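Local coordinates for protein 2-hydroxyhepta-2,4-diene-1,7-dioate isomerase (Corynebacterium glutamicum, PDB 4DBF) that probably acts as a magnesium-dependent lyase or isomerase of the fumarylacetoacetate hydrolase family, with oxaloacetate decarboxylase activity, at residues Ser122-Pro127 with Asn166-Arg171; Lys156-Gly161 with Glu237-Ile242. All blocks are in the same frame, centred on the assembly; numbering follows the deposited sequence.

Contact 1 of 2, residues Ser122-Pro127 with Asn166-Arg171; sequences SPIRIP and NDVSSR. With MG (magnesium ion), chain C.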
loop_
_atom_site.group_PDB
_atom_site.type_symbol
_atom_site.label_atom_id
_atom_site.label_comp_id
_atom_site.label_asym_id
_atom_site.label_seq_id
_atom_site.Cartn_x
_atom_site.Cartn_y
_atom_site.Cartn_z
ATOM N N SER A 122 15.152 14.910 4.710
ATOM C CA SER A 122 13.816 15.387 4.974
ATOM C C SER A 122 13.377 15.067 6.386
ATOM O O SER A 122 13.663 14.036 6.894
ATOM C CB SER A 122 12.826 14.726 4.055
ATOM O OG SER A 122 12.807 15.298 2.814
ATOM N N PRO A 123 12.644 15.960 7.000
ATOM C CA PRO A 123 12.250 15.739 8.379
ATOM C C PRO A 123 11.264 14.600 8.539
ATOM O O PRO A 123 10.366 14.419 7.763
ATOM C CB PRO A 123 11.609 17.054 8.780
ATOM C CG PRO A 123 12.003 18.022 7.772
ATOM C CD PRO A 123 12.199 17.263 6.520
ATOM N N ILE A 124 11.475 13.837 9.581
ATOM C CA ILE A 124 10.519 12.893 10.076
ATOM C C ILE A 124 9.562 13.685 10.966
ATOM O O ILE A 124 9.930 14.156 11.985
ATOM C CB ILE A 124 11.205 11.813 10.917
ATOM C CG1 ILE A 124 12.141 10.976 10.066
ATOM C CG2 ILE A 124 10.188 10.956 11.608
ATOM C CD1 ILE A 124 13.147 10.190 10.841
ATOM N N ARG A 125 8.334 13.834 10.555
ATOM C CA ARG A 125 7.404 14.690 11.274
ATOM C C ARG A 125 6.446 13.915 12.161
ATOM O O ARG A 125 5.522 13.327 11.709
ATOM C CB ARG A 125 6.648 15.592 10.320
ATOM C CG ARG A 125 7.549 16.285 9.336
ATOM C CD ARG A 125 6.787 17.042 8.293
ATOM N NE ARG A 125 6.397 18.306 8.843
ATOM C CZ ARG A 125 5.176 18.636 9.197
ATOM N NH1 ARG A 125 4.184 17.817 9.049
ATOM N NH2 ARG A 125 4.956 19.814 9.698
ATOM N N ILE A 126 6.681 13.980 13.441
ATOM C CA ILE A 126 5.915 13.229 14.388
ATOM C C ILE A 126 4.660 13.926 14.867
ATOM O O ILE A 126 4.741 14.904 15.516
ATOM C CB ILE A 126 6.768 12.906 15.603
ATOM C CG1 ILE A 126 8.010 12.161 15.201
ATOM C CG2 ILE A 126 5.977 12.119 16.614
ATOM C CD1 ILE A 126 9.087 12.217 16.222
ATOM N N PRO A 127 3.495 13.404 14.570
ATOM C CA PRO A 127 2.277 13.991 15.130
ATOM C C PRO A 127 2.133 13.766 16.626
ATOM O O PRO A 127 2.749 12.924 17.196
ATOM C CB PRO A 127 1.160 13.321 14.381
ATOM C CG PRO A 127 1.771 12.230 13.630
ATOM C CD PRO A 127 3.221 12.199 13.811
ATOM N N ASN A 166 14.615 3.610 6.822
ATOM C CA ASN A 166 14.448 3.821 8.262
ATOM C C ASN A 166 12.960 3.493 8.512
ATOM O O ASN A 166 12.069 4.266 8.089
ATOM C CB ASN A 166 14.831 5.291 8.628
ATOM C CG ASN A 166 14.853 5.508 10.104
ATOM O OD1 ASN A 166 14.275 4.696 10.854
ATOM N ND2 ASN A 166 15.490 6.596 10.556
ATOM N N ASP A 167 12.662 2.339 9.121
ATOM C CA ASP A 167 11.256 1.922 9.309
ATOM C C ASP A 167 10.807 2.564 10.647
ATOM O O ASP A 167 10.824 1.916 11.710
ATOM C CB ASP A 167 11.191 0.378 9.335
ATOM C CG ASP A 167 9.810 -0.167 9.598
ATOM O OD1 ASP A 167 8.792 0.545 9.490
ATOM O OD2 ASP A 167 9.708 -1.364 9.934
ATOM N N VAL A 168 10.390 3.818 10.574
ATOM C CA VAL A 168 10.103 4.618 11.785
ATOM C C VAL A 168 8.776 4.084 12.301
ATOM O O VAL A 168 7.912 3.796 11.501
ATOM C CB VAL A 168 9.961 6.085 11.385
ATOM C CG1 VAL A 168 9.541 6.920 12.573
ATOM C CG2 VAL A 168 11.349 6.592 10.798
ATOM N N SER A 169 8.639 3.929 13.620
ATOM C CA SER A 169 7.519 3.221 14.219
ATOM C C SER A 169 7.169 3.881 15.586
ATOM O O SER A 169 8.086 4.007 16.435
ATOM C CB SER A 169 7.973 1.772 14.560
ATOM O OG SER A 169 8.813 1.211 13.499
ATOM N N SER A 170 5.905 4.268 15.766
ATOM C CA SER A 170 5.402 4.692 17.102
ATOM C C SER A 170 5.148 3.406 17.893
ATOM O O SER A 170 4.195 2.676 17.583
ATOM C CB SER A 170 4.080 5.442 16.968
ATOM O OG SER A 170 3.481 5.661 18.274
ATOM N N ARG A 171 5.988 3.096 18.872
ATOM C CA ARG A 171 5.779 1.850 19.650
ATOM C C ARG A 171 4.485 1.875 20.441
ATOM O O ARG A 171 3.850 0.851 20.657
ATOM C CB ARG A 171 6.920 1.629 20.632
ATOM C CG ARG A 171 8.262 1.561 19.979
ATOM C CD ARG A 171 8.418 0.369 18.976
ATOM N NE ARG A 171 9.782 0.270 18.521
ATOM C CZ ARG A 171 10.167 -0.348 17.389
ATOM N NH1 ARG A 171 9.276 -0.886 16.584
ATOM N NH2 ARG A 171 11.429 -0.325 17.021
HETATM MG MG MG C . 10.993 -2.977 10.714
HETATM O O HOH W 1 9.423 -3.994 11.586
HETATM O O HOH W 2 10.651 -4.157 8.937
HETATM O O HOH W 3 12.237 -4.261 11.703
#
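Behind the magnesium site, I124 on an outer strand, within this chain, of a five-stranded mixed sheet meets V168, the residue that follows the metal ligand D167. Their side chains reach toward each other and touch tip to tip, I124 CD1 lying 4.0 Å from V168 CG2, with a second methyl pair, I124 CG2 and V168 CG1, at 4.2 Å. In I124 a chi2 of 162° extends CD1 toward V168 CG2, and the same methyl, I124 CD1, comes within 4.3 Å of N166 ND2. The other end of that amide is held on the neighbouring strand, since N166 OD1 accepts a hydrogen bond from the backbone N of E136.

An inverse gamma turn centred on D167 is closed by a weak bond from V168 N to N166 O. While V168 goes to the apolar side, the carboxylate of D167 goes to the metal: its CG stands anti to the backbone N (chi1 177°), and D167 OD2 binds magnesium at 2.2 Å. Three waters at 2.0 to 2.2 Å from magnesium, together with E136 and E138, fill the rest of the shell. K112 forms a salt bridge with D167 OD1 and K184 donates to D167 OD2, so the carboxylate is gripped at both oxygens, which would restrict its rotation. S169 OG, also bonded to K184, reaches back to D167 O at 2.8 Å, approaching from above the plane of the carbonyl, 40° out of it.

One isoleucine from a second sheet thus packs on the side of the strand turned away from the metal, behind the Glu-Glu-Asp magnesium site characteristic of the FAH family.

Contact 2 of 2, residues Lys156-Gly161 with Glu237-Ile242; sequences KSVVLG and EIIEFI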
loop_
_atom_site.group_PDB
_atom_site.type_symbol
_atom_site.label_atom_id
_atom_site.label_comp_id
_atom_site.label_asym_id
_atom_site.label_seq_id
_atom_site.Cartn_x
_atom_site.Cartn_y
_atom_site.Cartn_z
ATOM N N LYS A 156 17.896 -12.945 -7.034
ATOM C CA LYS A 156 18.689 -11.906 -7.685
ATOM C C LYS A 156 18.154 -11.400 -9.007
ATOM O O LYS A 156 18.294 -10.234 -9.306
ATOM C CB LYS A 156 20.182 -12.308 -7.844
ATOM C CG LYS A 156 20.924 -12.409 -6.493
ATOM C CD LYS A 156 22.413 -12.706 -6.630
ATOM C CE LYS A 156 22.963 -13.131 -5.266
ATOM N NZ LYS A 156 24.470 -13.194 -5.152
ATOM N N SER A 157 17.493 -12.237 -9.758
ATOM C CA SER A 157 16.970 -11.853 -11.051
ATOM C C SER A 157 15.884 -10.761 -11.011
ATOM O O SER A 157 15.617 -10.162 -11.989
ATOM C CB SER A 157 16.442 -13.068 -11.755
ATOM O OG SER A 157 15.204 -13.429 -11.238
ATOM N N VAL A 158 15.290 -10.534 -9.848
ATOM C CA VAL A 158 14.225 -9.554 -9.715
ATOM C C VAL A 158 14.614 -8.287 -8.974
ATOM O O VAL A 158 13.825 -7.396 -8.887
ATOM C CB VAL A 158 12.970 -10.125 -9.037
ATOM C CG1 VAL A 158 12.380 -11.281 -9.782
ATOM C CG2 VAL A 158 13.211 -10.448 -7.595
ATOM N N VAL A 159 15.808 -8.233 -8.420
ATOM C CA VAL A 159 16.194 -7.033 -7.725
ATOM C C VAL A 159 17.051 -6.048 -8.534
ATOM O O VAL A 159 18.015 -6.408 -9.152
ATOM C CB VAL A 159 16.662 -7.223 -6.257
ATOM C CG1 VAL A 159 16.357 -8.569 -5.654
ATOM C CG2 VAL A 159 18.025 -6.663 -5.957
ATOM N N LEU A 160 16.629 -4.803 -8.503
ATOM C CA LEU A 160 17.379 -3.737 -9.068
ATOM C C LEU A 160 18.620 -3.465 -8.245
ATOM O O LEU A 160 19.661 -3.354 -8.769
ATOM C CB LEU A 160 16.549 -2.466 -9.180
ATOM C CG LEU A 160 17.255 -1.232 -9.689
ATOM C CD1 LEU A 160 17.814 -1.380 -11.067
ATOM C CD2 LEU A 160 16.483 0.055 -9.545
ATOM N N GLY A 161 18.452 -3.317 -6.953
ATOM C CA GLY A 161 19.577 -3.031 -6.090
ATOM C C GLY A 161 19.151 -2.853 -4.651
ATOM O O GLY A 161 17.990 -3.170 -4.275
ATOM N N GLU A 237 14.530 -16.193 0.658
ATOM C CA GLU A 237 13.314 -16.708 1.246
ATOM C C GLU A 237 12.297 -15.538 1.451
ATOM O O GLU A 237 11.102 -15.732 1.289
ATOM C CB GLU A 237 13.576 -17.363 2.602
ATOM C CG GLU A 237 12.335 -17.914 3.213
ATOM C CD GLU A 237 12.525 -18.571 4.588
ATOM O OE1 GLU A 237 13.665 -18.596 5.127
ATOM O OE2 GLU A 237 11.479 -19.037 5.116
ATOM N N ILE A 238 12.792 -14.360 1.824
ATOM C CA ILE A 238 11.876 -13.182 1.929
ATOM C C ILE A 238 11.154 -12.949 0.585
ATOM O O ILE A 238 9.930 -12.822 0.519
ATOM C CB ILE A 238 12.671 -11.938 2.290
ATOM C CG1 ILE A 238 13.282 -12.127 3.696
ATOM C CG2 ILE A 238 11.732 -10.673 2.321
ATOM C CD1 ILE A 238 14.232 -10.950 4.111
ATOM N N ILE A 239 11.903 -12.876 -0.492
ATOM C CA ILE A 239 11.315 -12.654 -1.805
ATOM C C ILE A 239 10.310 -13.741 -2.262
ATOM O O ILE A 239 9.277 -13.446 -2.783
ATOM C CB ILE A 239 12.397 -12.331 -2.831
ATOM C CG1 ILE A 239 12.913 -10.928 -2.596
ATOM C CG2 ILE A 239 11.881 -12.427 -4.229
ATOM C CD1 ILE A 239 14.356 -10.734 -2.875
ATOM N N GLU A 240 10.624 -14.986 -1.991
ATOM C CA GLU A 240 9.729 -16.081 -2.279
ATOM C C GLU A 240 8.434 -16.013 -1.466
ATOM O O GLU A 240 7.346 -16.215 -1.963
ATOM C CB GLU A 240 10.447 -17.357 -1.960
ATOM C CG GLU A 240 9.640 -18.586 -2.132
ATOM C CD GLU A 240 10.447 -19.808 -1.801
ATOM O OE1 GLU A 240 10.554 -20.116 -0.641
ATOM O OE2 GLU A 240 10.986 -20.427 -2.701
ATOM N N PHE A 241 8.598 -15.721 -0.190
ATOM C CA PHE A 241 7.490 -15.560 0.735
ATOM C C PHE A 241 6.511 -14.447 0.324
ATOM O O PHE A 241 5.359 -14.622 0.270
ATOM C CB PHE A 241 8.076 -15.283 2.107
ATOM C CG PHE A 241 7.067 -15.097 3.193
ATOM C CD1 PHE A 241 6.397 -16.156 3.702
ATOM C CD2 PHE A 241 6.861 -13.881 3.751
ATOM C CE1 PHE A 241 5.507 -15.994 4.713
ATOM C CE2 PHE A 241 5.966 -13.707 4.751
ATOM C CZ PHE A 241 5.296 -14.766 5.238
ATOM N N ILE A 242 7.050 -13.306 -0.000
ATOM C CA ILE A 242 6.257 -12.188 -0.419
ATOM C C ILE A 242 5.581 -12.466 -1.749
ATOM O O ILE A 242 4.412 -12.375 -1.834
ATOM C CB ILE A 242 7.097 -10.918 -0.486
ATOM C CG1 ILE A 242 7.616 -10.552 0.891
ATOM C CG2 ILE A 242 6.305 -9.792 -1.082
ATOM C CD1 ILE A 242 8.501 -9.351 0.875
#
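Residues 156-161, which lead into a strand and form its start, run beside helix 235-243 without backbone contact; the closest CA atoms, those of V158 and I239, are 9.0 Å apart. A weak bond runs from V159 N to K156 O, and further on L160 and G161 both face V142 in a classic beta bulge. On the helix, F241 N bonds to E237 O in regular helix geometry, and the CB of I239 points toward 156-161.

I239 alone carries the helix side, using both branches. Its CG2 lies 4.1 Å from V158 CG2, the two side chains passing one another and pointing opposite ways. Its longer branch reaches V159, where I239 CD1 is 4.1 Å from V159 CG1 and the side chains cross at about a right angle. A nearly eclipsed chi1 of -13° in V159 sets CG1 beside the backbone N, facing I239 CD1. I254 on strand 253-255 packs on I239 as well, while F241, further along the helix, packs against R182 of the second subunit.

What results is a helix resting through one isoleucine on the run leading into a bulged strand and on its first residue, an apolar helix-on-strand packing within the FAH-type C-terminal domain, away from the metal site.

How the contacts relate
Strand 159-170 joins the two contacts: contact 2 sits at its beginning and contact 1 at its end, where D167 binds magnesium. Their centres are 26 Å apart and the nearest atoms about 12 Å, so they do not touch, and they lie on opposite sides of the chain's centre. Their segments alternate along the chain, in the order 122-127, 156-161, 166-171, 237-242. Both are apolar and buried, but they pack different partners onto the strand: in contact 1 an outer strand of another sheet, on the far side of 166-171 from the metal, and in contact 2 a helix. Only contact 1 includes a metal ligand.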